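Local structure of syndapin (Drosophila melanogaster, 3I2W) at residues Arg16-Tyr21 against Lys114-Leu119; Asp121-Ala126 against Glu209-Val214; Ala131-Lys136 against Ala198-Tyr203; Lys139-Tyr144 against Glu191-Ala196. The protein probably plays a role in endocytosis and in internalization of plasma membrane proteins, with an F-BAR domain, the part described here, that forms a homodimer. All coordinates share one frame; numbering follows the deposited sequence.

Contact 1: Arg16-Tyr21 against Lys114-Leu119; sequences RIEDGY and KERKDL
Ile17 and Arg116 stand nearest each other across this pairing of helices 11-58 and 114-159, with 6.0 Å between their CA atoms. The apolar part belongs to Ile17, which sends both branches across. CD1 lies against the backbone of the partner helix, 3.6 Å from Glu115 O and a little farther from Arg116 CA, and also reaches Leu119 CB at 4.3 Å. CG2, anti to the backbone N, settles by Glu115 CB at 4.1 Å, where the two side chains cross at about a right angle. Glu115 then turns its carboxylate elsewhere, bent at chi2, and OE1 accepts a hydrogen bond from His107 N.

The two short axes run 9.0 Å apart and almost exactly antiparallel, at 176°, as expected for neighbouring helices in the elongated helical bundle of an F-BAR domain. The 114-119 turn opens its helix directly after the small hairpin of strands 108-109 and 112-113, and Leu119 also touches Cys218 on helix 169-240.

The polar part is a salt bridge between two partly exposed side chains. Arg116 runs extended from CG to NE, and its NH1 donates to Glu18 OE1 over 2.8 Å with an N-H...O angle of 141°, a bent bond. The carboxylate oxygen is met from above its own plane, and the carboxylate and guanidinium planes stand 76° apart, so a single N-H does the gripping in place of a flat two-pronged pairing. Arg116 NE is engaged separately in a salt bridge with Glu120 OE2, so two different nitrogens of the guanidinium serve two acidic residues, one on each helix.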
loop_
_atom_site.group_PDB
_atom_site.type_symbol
_atom_site.label_atom_id
_atom_site.label_comp_id
_atom_site.label_asym_id
_atom_site.label_seq_id
_atom_site.Cartn_x
_atom_site.Cartn_y
_atom_site.Cartn_z
ATOM N N ARG B 16 -17.400 26.435 11.645
ATOM C CA ARG B 16 -16.830 25.945 10.402
ATOM C C ARG B 16 -15.397 26.443 10.159
ATOM O O ARG B 16 -14.625 25.765 9.539
ATOM C CB ARG B 16 -17.741 26.250 9.205
ATOM C CG ARG B 16 -17.042 25.879 7.901
ATOM C CD ARG B 16 -17.764 26.314 6.627
ATOM N NE ARG B 16 -17.940 27.754 6.553
ATOM C CZ ARG B 16 -18.457 28.387 5.509
ATOM N NH1 ARG B 16 -18.786 27.716 4.401
ATOM N NH2 ARG B 16 -18.619 29.695 5.555
ATOM N N ILE B 17 -15.068 27.639 10.630
ATOM C CA ILE B 17 -13.709 28.092 10.681
ATOM C C ILE B 17 -12.842 27.068 11.345
ATOM O O ILE B 17 -11.830 26.707 10.780
ATOM C CB ILE B 17 -13.585 29.389 11.505
ATOM C CG1 ILE B 17 -14.270 30.516 10.789
ATOM C CG2 ILE B 17 -12.163 29.796 11.692
ATOM C CD1 ILE B 17 -14.353 31.729 11.607
ATOM N N GLU B 18 -13.201 26.636 12.560
ATOM C CA GLU B 18 -12.416 25.668 13.326
ATOM C C GLU B 18 -12.454 24.264 12.689
ATOM O O GLU B 18 -11.501 23.516 12.777
ATOM C CB GLU B 18 -12.958 25.593 14.730
ATOM C CG GLU B 18 -12.442 24.391 15.524
ATOM C CD GLU B 18 -12.309 24.588 17.064
ATOM O OE1 GLU B 18 -12.694 25.631 17.592
ATOM O OE2 GLU B 18 -11.764 23.693 17.751
ATOM N N ASP B 19 -13.560 23.893 12.063
ATOM C CA ASP B 19 -13.584 22.712 11.315
ATOM C C ASP B 19 -12.521 22.807 10.212
ATOM O O ASP B 19 -11.914 21.799 9.825
ATOM C CB ASP B 19 -14.990 22.496 10.769
ATOM C CG ASP B 19 -16.001 22.041 11.866
ATOM O OD1 ASP B 19 -15.578 21.570 12.963
ATOM O OD2 ASP B 19 -17.238 22.139 11.643
ATOM N N GLY B 20 -12.242 23.994 9.707
ATOM C CA GLY B 20 -11.259 24.069 8.656
ATOM C C GLY B 20 -9.892 23.661 9.181
ATOM O O GLY B 20 -9.181 22.921 8.518
ATOM N N TYR B 21 -9.497 24.171 10.360
ATOM C CA TYR B 21 -8.307 23.679 11.051
ATOM C C TYR B 21 -8.319 22.141 11.111
ATOM O O TYR B 21 -7.420 21.516 10.558
ATOM C CB TYR B 21 -8.154 24.301 12.436
ATOM C CG TYR B 21 -6.979 23.821 13.278
ATOM C CD1 TYR B 21 -5.701 24.373 13.140
ATOM C CD2 TYR B 21 -7.154 22.857 14.266
ATOM C CE1 TYR B 21 -4.611 23.958 13.940
ATOM C CE2 TYR B 21 -6.099 22.444 15.063
ATOM C CZ TYR B 21 -4.817 23.004 14.883
ATOM O OH TYR B 21 -3.742 22.579 15.683
ATOM N N LYS B 114 -8.094 32.150 17.156
ATOM C CA LYS B 114 -8.349 33.528 17.049
ATOM C C LYS B 114 -9.231 33.863 15.877
ATOM O O LYS B 114 -10.112 34.660 16.011
ATOM C CB LYS B 114 -7.000 34.208 16.929
ATOM C CG LYS B 114 -7.018 35.701 16.895
ATOM C CD LYS B 114 -5.603 36.199 17.009
ATOM C CE LYS B 114 -5.484 37.630 16.474
ATOM N NZ LYS B 114 -6.581 38.418 17.062
ATOM N N GLU B 115 -9.037 33.254 14.723
ATOM C CA GLU B 115 -9.921 33.530 13.622
ATOM C C GLU B 115 -11.361 33.208 13.933
ATOM O O GLU B 115 -12.256 33.919 13.497
ATOM C CB GLU B 115 -9.460 32.862 12.325
ATOM C CG GLU B 115 -8.094 33.395 11.809
ATOM C CD GLU B 115 -6.895 32.959 12.682
ATOM O OE1 GLU B 115 -7.075 32.225 13.669
ATOM O OE2 GLU B 115 -5.742 33.328 12.377
ATOM N N ARG B 116 -11.615 32.177 14.718
ATOM C CA ARG B 116 -12.988 31.928 15.172
ATOM C C ARG B 116 -13.513 32.962 16.182
ATOM O O ARG B 116 -14.594 33.523 16.022
ATOM C CB ARG B 116 -13.069 30.531 15.754
ATOM C CG ARG B 116 -14.461 29.981 15.844
ATOM C CD ARG B 116 -14.444 28.643 16.555
ATOM N NE ARG B 116 -15.768 28.361 17.083
ATOM C CZ ARG B 116 -16.208 27.190 17.513
ATOM N NH1 ARG B 116 -15.454 26.119 17.489
ATOM N NH2 ARG B 116 -17.440 27.093 17.930
ATOM N N LYS B 117 -12.736 33.212 17.220
ATOM C CA LYS B 117 -13.127 34.082 18.322
ATOM C C LYS B 117 -13.420 35.465 17.840
ATOM O O LYS B 117 -14.410 36.038 18.232
ATOM C CB LYS B 117 -11.975 34.168 19.306
ATOM C CG LYS B 117 -12.124 35.227 20.363
ATOM C CD LYS B 117 -13.083 34.807 21.463
ATOM C CE LYS B 117 -13.752 36.008 22.148
ATOM N NZ LYS B 117 -14.591 35.450 23.238
ATOM N N ASP B 118 -12.559 35.996 16.966
ATOM C CA ASP B 118 -12.737 37.313 16.407
ATOM C C ASP B 118 -14.033 37.420 15.662
ATOM O O ASP B 118 -14.743 38.392 15.798
ATOM C CB ASP B 118 -11.638 37.652 15.436
ATOM C CG ASP B 118 -10.336 37.983 16.103
ATOM O OD1 ASP B 118 -10.315 38.258 17.315
ATOM O OD2 ASP B 118 -9.283 37.938 15.422
ATOM N N LEU B 119 -14.349 36.441 14.841
ATOM C CA LEU B 119 -15.563 36.550 14.085
ATOM C C LEU B 119 -16.821 36.259 14.850
ATOM O O LEU B 119 -17.909 36.556 14.380
ATOM C CB LEU B 119 -15.519 35.638 12.898
ATOM C CG LEU B 119 -15.048 36.545 11.825
ATOM C CD1 LEU B 119 -13.526 36.629 12.044
ATOM C CD2 LEU B 119 -15.339 35.822 10.655
#

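Contact 2: Asp121-Ala126 against Glu209-Val214; sequences DLFKKA and EDMTSV
Val214 faces Phe123 and Leu122 across helices 114-159 and 169-240, and it has the largest share of the buried surface of any residue here. The bond from CA to CB points toward the other helix. CB already lies 3.8 Å from Phe123 CE1. CG1 continues anti to the backbone N (chi1 176°) and comes to rest over the middle of the Phe123 ring, 3.3 Å from the centroid and only 2° from the ring normal. All six ring carbons are therefore about equally distant from this methyl group, a CH-pi contact directly over the face. The other branch, CG2, turns toward Leu122, whose CD2 it meets at 3.8 Å as the two side chains slide past each other in opposite directions; it also approaches Ala126 CB at 4.2 Å.

These helices belong to the long antiparallel bundle of the F-BAR domain. Here the short axes are 9.3 Å apart at 171°, with Phe123 opposite Val214 and Ala126 opposite Asp210.

A second contact reaches the Phe123 ring from its rim. Met211, present as selenomethionine, places SE 3.6 Å from Phe123 CD1, near the ring plane, in a Met-aromatic contact at the edge. The bend at chi2 brings SE to this position, whereas the modelled place of the terminal methyl beside Ala126 is doubtful. Phe123 also stacks with the ring of Tyr10 and touches Phe4, while Met211 packs on Trp5, so residues near the N-terminus of the chain join this largely apolar cluster.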
loop_
_atom_site.group_PDB
_atom_site.type_symbol
_atom_site.label_atom_id
_atom_site.label_comp_id
_atom_site.label_asym_id
_atom_site.label_seq_id
_atom_site.Cartn_x
_atom_site.Cartn_y
_atom_site.Cartn_z
ATOM N N ASP B 121 -17.200 37.287 17.767
ATOM C CA ASP B 121 -17.263 38.661 18.252
ATOM C C ASP B 121 -17.852 39.605 17.206
ATOM O O ASP B 121 -18.680 40.426 17.518
ATOM C CB ASP B 121 -15.878 39.133 18.725
ATOM C CG ASP B 121 -15.449 38.452 20.045
ATOM O OD1 ASP B 121 -16.174 37.586 20.578
ATOM O OD2 ASP B 121 -14.354 38.718 20.573
ATOM N N LEU B 122 -17.488 39.468 15.955
ATOM C CA LEU B 122 -17.965 40.412 15.012
ATOM C C LEU B 122 -19.430 40.167 14.774
ATOM O O LEU B 122 -20.170 41.118 14.607
ATOM C CB LEU B 122 -17.175 40.292 13.749
ATOM C CG LEU B 122 -17.349 41.423 12.783
ATOM C CD1 LEU B 122 -16.725 42.639 13.386
ATOM C CD2 LEU B 122 -16.668 41.076 11.484
ATOM N N PHE B 123 -19.869 38.912 14.759
ATOM C CA PHE B 123 -21.286 38.608 14.591
ATOM C C PHE B 123 -22.057 39.088 15.808
ATOM O O PHE B 123 -23.186 39.560 15.721
ATOM C CB PHE B 123 -21.512 37.126 14.534
ATOM C CG PHE B 123 -21.525 36.555 13.165
ATOM C CD1 PHE B 123 -22.498 36.922 12.240
ATOM C CD2 PHE B 123 -20.596 35.596 12.798
ATOM C CE1 PHE B 123 -22.524 36.356 10.980
ATOM C CE2 PHE B 123 -20.639 35.039 11.542
ATOM C CZ PHE B 123 -21.608 35.412 10.635
ATOM N N LYS B 124 -21.451 38.923 16.969
ATOM C CA LYS B 124 -22.155 39.173 18.171
ATOM C C LYS B 124 -22.428 40.647 18.167
ATOM O O LYS B 124 -23.491 41.054 18.531
ATOM C CB LYS B 124 -21.316 38.739 19.363
ATOM C CG LYS B 124 -22.046 38.665 20.658
ATOM C CD LYS B 124 -21.081 38.690 21.802
ATOM C CE LYS B 124 -21.829 38.823 23.121
ATOM N NZ LYS B 124 -22.744 37.640 23.321
ATOM N N LYS B 125 -21.473 41.447 17.709
ATOM C CA LYS B 125 -21.618 42.890 17.671
ATOM C C LYS B 125 -22.679 43.246 16.643
ATOM O O LYS B 125 -23.666 43.881 16.915
ATOM C CB LYS B 125 -20.309 43.467 17.258
ATOM C CG LYS B 125 -19.883 44.661 18.097
ATOM C CD LYS B 125 -18.892 45.542 17.332
ATOM C CE LYS B 125 -19.462 45.826 15.962
ATOM N NZ LYS B 125 -18.836 47.053 15.492
ATOM N N ALA B 126 -22.482 42.795 15.435
ATOM C CA ALA B 126 -23.506 42.862 14.447
ATOM C C ALA B 126 -24.917 42.482 14.918
ATOM O O ALA B 126 -25.857 42.935 14.326
ATOM C CB ALA B 126 -23.099 41.997 13.303
ATOM N N GLU B 209 -28.216 43.728 6.615
ATOM C CA GLU B 209 -26.985 44.179 6.020
ATOM C C GLU B 209 -25.799 43.770 6.837
ATOM O O GLU B 209 -24.867 43.163 6.337
ATOM C CB GLU B 209 -26.958 45.657 5.977
ATOM C CG GLU B 209 -27.087 46.266 4.618
ATOM C CD GLU B 209 -26.657 47.738 4.707
ATOM O OE1 GLU B 209 -25.695 48.118 3.985
ATOM O OE2 GLU B 209 -27.253 48.491 5.548
ATOM N N ASP B 210 -25.824 44.141 8.100
ATOM C CA ASP B 210 -24.786 43.756 9.043
ATOM C C ASP B 210 -24.430 42.259 9.056
ATOM O O ASP B 210 -23.276 41.880 8.824
ATOM C CB ASP B 210 -25.151 44.253 10.430
ATOM C CG ASP B 210 -25.133 45.771 10.517
ATOM O OD1 ASP B 210 -24.720 46.387 9.516
ATOM O OD2 ASP B 210 -25.504 46.339 11.579
HETATM N N MSE B 211 -25.389 41.394 9.318
HETATM C CA MSE B 211 -25.001 40.047 9.314
HETATM C C MSE B 211 -24.417 39.626 7.902
HETATM O O MSE B 211 -23.434 38.884 7.829
HETATM C CB MSE B 211 -26.123 39.164 9.852
HETATM C CG MSE B 211 -26.573 39.430 11.297
HETATM SE SE MSE B 211 -25.627 38.714 12.658
HETATM C CE MSE B 211 -24.865 40.132 13.102
ATOM N N THR B 212 -24.948 40.136 6.787
ATOM C CA THR B 212 -24.513 39.700 5.462
ATOM C C THR B 212 -23.047 39.994 5.256
ATOM O O THR B 212 -22.307 39.305 4.581
ATOM C CB THR B 212 -25.334 40.392 4.467
ATOM O OG1 THR B 212 -26.697 40.073 4.765
ATOM C CG2 THR B 212 -25.088 39.891 3.061
ATOM N N SER B 213 -22.602 40.997 5.943
ATOM C CA SER B 213 -21.355 41.535 5.662
ATOM C C SER B 213 -20.359 40.684 6.394
ATOM O O SER B 213 -19.287 40.414 5.880
ATOM C CB SER B 213 -21.386 42.943 6.172
ATOM O OG SER B 213 -20.099 43.440 6.160
ATOM N N VAL B 214 -20.716 40.273 7.607
ATOM C CA VAL B 214 -19.873 39.403 8.455
ATOM C C VAL B 214 -19.837 38.017 7.864
ATOM O O VAL B 214 -18.796 37.404 7.852
ATOM C CB VAL B 214 -20.399 39.298 9.880
ATOM C CG1 VAL B 214 -19.587 38.344 10.666
ATOM C CG2 VAL B 214 -20.291 40.613 10.538
#

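Contact 3: Ala131-Lys136 against Ala198-Tyr203; sequences AKLLAK and AEITKY
Leu133 CD2 rests against the carboxylate of Glu199, 3.7 Å from OE2 and 3.9 Å from OE1, an apolar methyl group set beside a charged one. The side chains cross at about a right angle, and Glu199, extended beyond CG, brings its carboxylate to this methyl. The nearby Lys136 is of opposite sign, yet its NZ stays 5.9 Å from Glu199 OE1, too far for a salt bridge; their attraction is probably weak and long-range.

Leu133 is the hub of the contact and divides its branches between partners. CG stands anti to the carbonyl carbon, and the two methyls beyond it separate: CD2 goes to Glu199, whereas CD1 turns to Tyr203, 3.7 Å from its CB. Leu133 and Tyr203 again cross at about a right angle, and CD1 meets the root of the tyrosine, with CG a little farther away.

Helices 114-159 and 169-240 form this part of the F-BAR bundle. Their short axes here lie 9.3 Å apart with a signed crossing angle of -156°, antiparallel with a noticeable skew, and Leu133 and Ile200 bring their CA atoms within 5.4 Å.

Ile200, a buried residue, packs beside Leu133. Ile200 CB lies 3.8 Å from Leu133 CB, while the modelled place of Ile200 CD1, close to that same atom, is doubtful. Trp130 and Val137 of helix 114-159 also touch Ile200, and Trp130 touches Tyr203 as well. Pro284 of the second subunit packs on both Leu134 and Ile200, bringing the dimer partner to this side of the pair.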
loop_
_atom_site.group_PDB
_atom_site.type_symbol
_atom_site.label_atom_id
_atom_site.label_comp_id
_atom_site.label_asym_id
_atom_site.label_seq_id
_atom_site.Cartn_x
_atom_site.Cartn_y
_atom_site.Cartn_z
ATOM N N ALA B 131 -30.805 42.049 18.893
ATOM C CA ALA B 131 -31.093 41.165 19.983
ATOM C C ALA B 131 -31.919 41.914 21.014
ATOM O O ALA B 131 -32.924 41.408 21.444
ATOM C CB ALA B 131 -29.807 40.646 20.581
ATOM N N LYS B 132 -31.481 43.107 21.424
ATOM C CA LYS B 132 -32.299 44.022 22.208
ATOM C C LYS B 132 -33.730 44.109 21.665
ATOM O O LYS B 132 -34.675 43.608 22.286
ATOM C CB LYS B 132 -31.715 45.425 22.189
ATOM C CG LYS B 132 -30.320 45.592 22.799
ATOM C CD LYS B 132 -30.120 44.750 24.076
ATOM C CE LYS B 132 -28.710 44.977 24.669
ATOM N NZ LYS B 132 -28.375 46.444 24.534
ATOM N N LEU B 133 -33.907 44.708 20.493
ATOM C CA LEU B 133 -35.268 44.802 19.986
ATOM C C LEU B 133 -36.009 43.450 20.082
ATOM O O LEU B 133 -37.185 43.394 20.390
ATOM C CB LEU B 133 -35.347 45.507 18.616
ATOM C CG LEU B 133 -34.446 46.761 18.533
ATOM C CD1 LEU B 133 -34.503 47.434 17.225
ATOM C CD2 LEU B 133 -34.710 47.794 19.576
ATOM N N LEU B 134 -35.336 42.343 19.859
ATOM C CA LEU B 134 -36.018 41.060 20.030
ATOM C C LEU B 134 -36.466 40.790 21.504
ATOM O O LEU B 134 -37.542 40.251 21.739
ATOM C CB LEU B 134 -35.149 39.921 19.496
ATOM C CG LEU B 134 -35.843 38.578 19.394
ATOM C CD1 LEU B 134 -36.801 38.486 18.188
ATOM C CD2 LEU B 134 -34.815 37.527 19.333
ATOM N N ALA B 135 -35.609 41.175 22.453
ATOM C CA ALA B 135 -35.843 41.028 23.873
ATOM C C ALA B 135 -37.105 41.830 24.270
ATOM O O ALA B 135 -38.076 41.279 24.790
ATOM C CB ALA B 135 -34.602 41.487 24.667
ATOM N N LYS B 136 -37.074 43.126 24.006
ATOM C CA LYS B 136 -38.250 43.939 24.031
ATOM C C LYS B 136 -39.439 43.229 23.414
ATOM O O LYS B 136 -40.424 43.002 24.099
ATOM C CB LYS B 136 -37.974 45.256 23.354
ATOM C CG LYS B 136 -36.997 46.119 24.141
ATOM C CD LYS B 136 -36.982 47.526 23.541
ATOM C CE LYS B 136 -35.721 48.319 23.869
ATOM N NZ LYS B 136 -35.612 48.509 25.338
ATOM N N ALA B 198 -43.169 47.121 15.654
ATOM C CA ALA B 198 -42.851 48.137 14.707
ATOM C C ALA B 198 -41.379 48.523 14.781
ATOM O O ALA B 198 -40.799 48.824 13.754
ATOM C CB ALA B 198 -43.756 49.379 14.941
ATOM N N GLU B 199 -40.780 48.535 15.967
ATOM C CA GLU B 199 -39.466 49.185 16.130
ATOM C C GLU B 199 -38.368 48.299 15.542
ATOM O O GLU B 199 -37.383 48.781 14.950
ATOM C CB GLU B 199 -39.152 49.453 17.601
ATOM C CG GLU B 199 -38.306 50.681 17.849
ATOM C CD GLU B 199 -37.447 50.570 19.135
ATOM O OE1 GLU B 199 -37.928 49.935 20.111
ATOM O OE2 GLU B 199 -36.295 51.114 19.180
ATOM N N ILE B 200 -38.579 47.003 15.757
ATOM C CA ILE B 200 -37.743 45.938 15.286
ATOM C C ILE B 200 -37.958 45.851 13.793
ATOM O O ILE B 200 -36.965 45.775 13.076
ATOM C CB ILE B 200 -38.019 44.568 16.019
ATOM C CG1 ILE B 200 -37.055 43.481 15.588
ATOM C CG2 ILE B 200 -39.356 44.016 15.690
ATOM C CD1 ILE B 200 -35.932 43.291 16.488
ATOM N N THR B 201 -39.210 45.907 13.313
ATOM C CA THR B 201 -39.481 45.755 11.856
ATOM C C THR B 201 -38.770 46.801 11.049
ATOM O O THR B 201 -38.542 46.622 9.880
ATOM C CB THR B 201 -40.979 45.705 11.445
ATOM O OG1 THR B 201 -41.671 44.773 12.274
ATOM C CG2 THR B 201 -41.147 45.222 10.004
ATOM N N LYS B 202 -38.342 47.866 11.680
ATOM C CA LYS B 202 -37.674 48.861 10.899
ATOM C C LYS B 202 -36.164 48.674 10.965
ATOM O O LYS B 202 -35.438 49.133 10.067
ATOM C CB LYS B 202 -38.163 50.286 11.250
ATOM C CG LYS B 202 -37.431 50.985 12.379
ATOM C CD LYS B 202 -36.990 52.412 11.916
ATOM C CE LYS B 202 -38.141 53.453 11.948
ATOM N NZ LYS B 202 -38.343 54.051 13.316
ATOM N N TYR B 203 -35.694 47.993 12.009
ATOM C CA TYR B 203 -34.275 47.646 12.113
ATOM C C TYR B 203 -33.881 46.452 11.246
ATOM O O TYR B 203 -32.719 46.304 10.961
ATOM C CB TYR B 203 -33.832 47.401 13.550
ATOM C CG TYR B 203 -32.337 47.550 13.758
ATOM C CD1 TYR B 203 -31.754 48.795 13.775
ATOM C CD2 TYR B 203 -31.508 46.441 13.975
ATOM C CE1 TYR B 203 -30.387 48.950 13.980
ATOM C CE2 TYR B 203 -30.113 46.577 14.183
ATOM C CZ TYR B 203 -29.555 47.838 14.181
ATOM O OH TYR B 203 -28.183 48.049 14.382
#

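Contact 4: Lys139-Tyr144 against Glu191-Ala196; sequences KAKADY and EKYEQA
Ala140 and Tyr193 bring their CA atoms to 4.7 Å where helices 114-159 and 169-240 run antiparallel, with short axes 8.4 Å apart and a signed crossing angle of -158°. Small side chains accompany the near approach: Ala140 CB lies 3.7 Å from Tyr193 CA and meets Ala196 CB at 4.3 Å.

Most of the remaining contact gathers around the Tyr193 ring. Its CG is anti to the backbone N (chi1 -175°), and the ring and Lys141 lie side by side, pointing the same way. Lys141 CA sits over the centre of one face, 3.8 Å from the centroid, in a CH-pi contact. CB covers the same face farther out, near CE1 and CZ, and CD reaches the phenol end, 3.3 Å from Tyr193 OH. The lysine thus uses its aliphatic stem here, while its NZ turns away to a salt bridge with Glu138 OE2. Tyr144 meets the ring at another place: its CD2 is 3.8 Å from Tyr193 CD2, with the planes inclined at 42°, an oblique aromatic pair.

The second subunit completes the surroundings in this F-BAR homodimer. Phe286 of that subunit stacks on Tyr193, Val287 N of that subunit is hydrogen-bonded to Tyr193 OH, and Glu288 OE2 of that subunit to Tyr144 OH. Between the two helices the contact is therefore carbon and ring packing, whereas both phenol hydroxyls find their strongest partners in the second subunit, Tyr144 OH having a weak bond with Arg190 NE as well; this is consistent with the aromatic pair contributing to both helix packing and subunit association.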
loop_
_atom_site.group_PDB
_atom_site.type_symbol
_atom_site.label_atom_id
_atom_site.label_comp_id
_atom_site.label_asym_id
_atom_site.label_seq_id
_atom_site.Cartn_x
_atom_site.Cartn_y
_atom_site.Cartn_z
ATOM N N LYS B 139 -40.545 40.608 25.956
ATOM C CA LYS B 139 -41.151 41.125 27.207
ATOM C C LYS B 139 -42.555 41.646 26.909
ATOM O O LYS B 139 -43.535 41.114 27.410
ATOM C CB LYS B 139 -40.332 42.263 27.849
ATOM C CG LYS B 139 -39.454 41.860 29.020
ATOM C CD LYS B 139 -40.199 41.662 30.374
ATOM C CE LYS B 139 -40.617 42.991 31.081
ATOM N NZ LYS B 139 -40.120 44.246 30.417
ATOM N N ALA B 140 -42.641 42.678 26.083
ATOM C CA ALA B 140 -43.878 43.130 25.554
ATOM C C ALA B 140 -44.846 42.001 25.198
ATOM O O ALA B 140 -46.020 42.096 25.513
ATOM C CB ALA B 140 -43.622 44.001 24.362
ATOM N N LYS B 141 -44.395 40.946 24.545
ATOM C CA LYS B 141 -45.342 39.896 24.232
ATOM C C LYS B 141 -45.811 39.131 25.520
ATOM O O LYS B 141 -46.994 38.784 25.691
ATOM C CB LYS B 141 -44.807 38.977 23.131
ATOM C CG LYS B 141 -45.126 37.504 23.328
ATOM C CD LYS B 141 -45.391 36.787 22.020
ATOM C CE LYS B 141 -44.948 35.298 22.075
ATOM N NZ LYS B 141 -43.435 35.150 22.139
ATOM N N ALA B 142 -44.870 38.884 26.420
ATOM C CA ALA B 142 -45.196 38.197 27.649
ATOM C C ALA B 142 -46.036 39.146 28.529
ATOM O O ALA B 142 -47.099 38.750 29.037
ATOM C CB ALA B 142 -43.911 37.708 28.376
ATOM N N ASP B 143 -45.573 40.393 28.653
ATOM C CA ASP B 143 -46.191 41.370 29.501
ATOM C C ASP B 143 -47.591 41.674 29.056
ATOM O O ASP B 143 -48.366 42.299 29.802
ATOM C CB ASP B 143 -45.335 42.636 29.589
ATOM C CG ASP B 143 -44.194 42.459 30.562
ATOM O OD1 ASP B 143 -43.978 41.279 31.006
ATOM O OD2 ASP B 143 -43.529 43.481 30.888
ATOM N N TYR B 144 -47.963 41.175 27.888
ATOM C CA TYR B 144 -49.260 41.539 27.350
ATOM C C TYR B 144 -50.179 40.355 27.352
ATOM O O TYR B 144 -51.367 40.474 27.176
ATOM C CB TYR B 144 -49.122 42.075 25.936
ATOM C CG TYR B 144 -50.360 41.915 25.081
ATOM C CD1 TYR B 144 -51.366 42.871 25.081
ATOM C CD2 TYR B 144 -50.538 40.805 24.265
ATOM C CE1 TYR B 144 -52.539 42.730 24.288
ATOM C CE2 TYR B 144 -51.714 40.654 23.450
ATOM C CZ TYR B 144 -52.702 41.626 23.477
ATOM O OH TYR B 144 -53.848 41.497 22.702
ATOM N N GLU B 191 -50.384 48.230 23.281
ATOM C CA GLU B 191 -49.645 49.275 22.653
ATOM C C GLU B 191 -48.156 49.018 22.687
ATOM O O GLU B 191 -47.565 48.936 21.642
ATOM C CB GLU B 191 -50.037 50.637 23.177
ATOM C CG GLU B 191 -51.191 51.187 22.391
ATOM C CD GLU B 191 -51.940 52.267 23.157
ATOM O OE1 GLU B 191 -51.333 53.333 23.451
ATOM O OE2 GLU B 191 -53.143 52.052 23.463
ATOM N N LYS B 192 -47.544 48.867 23.855
ATOM C CA LYS B 192 -46.095 48.672 23.888
ATOM C C LYS B 192 -45.667 47.485 22.970
ATOM O O LYS B 192 -44.630 47.546 22.301
ATOM C CB LYS B 192 -45.527 48.534 25.316
ATOM C CG LYS B 192 -45.731 49.673 26.342
ATOM C CD LYS B 192 -45.580 51.170 25.859
ATOM C CE LYS B 192 -44.359 51.494 24.915
ATOM N NZ LYS B 192 -43.003 51.641 25.555
ATOM N N TYR B 193 -46.480 46.441 22.919
ATOM C CA TYR B 193 -46.185 45.313 22.078
ATOM C C TYR B 193 -46.160 45.756 20.592
ATOM O O TYR B 193 -45.127 45.694 19.950
ATOM C CB TYR B 193 -47.132 44.153 22.433
ATOM C CG TYR B 193 -46.926 42.820 21.763
ATOM C CD1 TYR B 193 -45.691 42.405 21.250
ATOM C CD2 TYR B 193 -47.979 41.933 21.674
ATOM C CE1 TYR B 193 -45.562 41.131 20.619
ATOM C CE2 TYR B 193 -47.864 40.691 21.039
ATOM C CZ TYR B 193 -46.669 40.300 20.519
ATOM O OH TYR B 193 -46.614 39.066 19.928
ATOM N N GLU B 194 -47.261 46.279 20.066
ATOM C CA GLU B 194 -47.289 46.875 18.729
ATOM C C GLU B 194 -46.153 47.838 18.471
ATOM O O GLU B 194 -45.718 47.980 17.371
ATOM C CB GLU B 194 -48.605 47.605 18.496
ATOM C CG GLU B 194 -49.825 46.671 18.257
ATOM C CD GLU B 194 -51.164 47.383 18.531
ATOM O OE1 GLU B 194 -51.148 48.631 18.742
ATOM O OE2 GLU B 194 -52.222 46.701 18.534
ATOM N N GLN B 195 -45.651 48.513 19.466
ATOM C CA GLN B 195 -44.594 49.455 19.183
ATOM C C GLN B 195 -43.247 48.773 19.092
ATOM O O GLN B 195 -42.302 49.325 18.545
ATOM C CB GLN B 195 -44.505 50.521 20.277
ATOM C CG GLN B 195 -45.444 51.698 20.110
ATOM C CD GLN B 195 -45.935 52.162 21.461
ATOM O OE1 GLN B 195 -46.819 51.531 22.049
ATOM N NE2 GLN B 195 -45.346 53.243 21.986
ATOM N N ALA B 196 -43.150 47.611 19.699
ATOM C CA ALA B 196 -41.892 46.960 19.796
ATOM C C ALA B 196 -41.759 46.206 18.485
ATOM O O ALA B 196 -40.705 46.239 17.843
ATOM C CB ALA B 196 -41.858 46.030 20.997
#

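How the contacts relate
Contacts 2, 3 and 4 join the same two helices, 114-159 and 169-240, at successive places away from the centre of the chain, whereas contact 1 pairs helix 114-159 with helix 11-58. Contacts 1 and 3 lie at the surface; contacts 2 and 4 are partly buried. Only contact 1 has a salt bridge across it. Contact 2 relies on apolar, CH-pi and selenium-aromatic packing, contact 3 mixes aliphatic packing with a flanking carboxylate, and contact 4 turns on tyrosines shared with the second subunit. Contacts 2 and 3 meet loosely, with Asp210 OD2 4.2 Å from Tyr203 OH, and the centres of contacts 3 and 4 are about 11 Å apart.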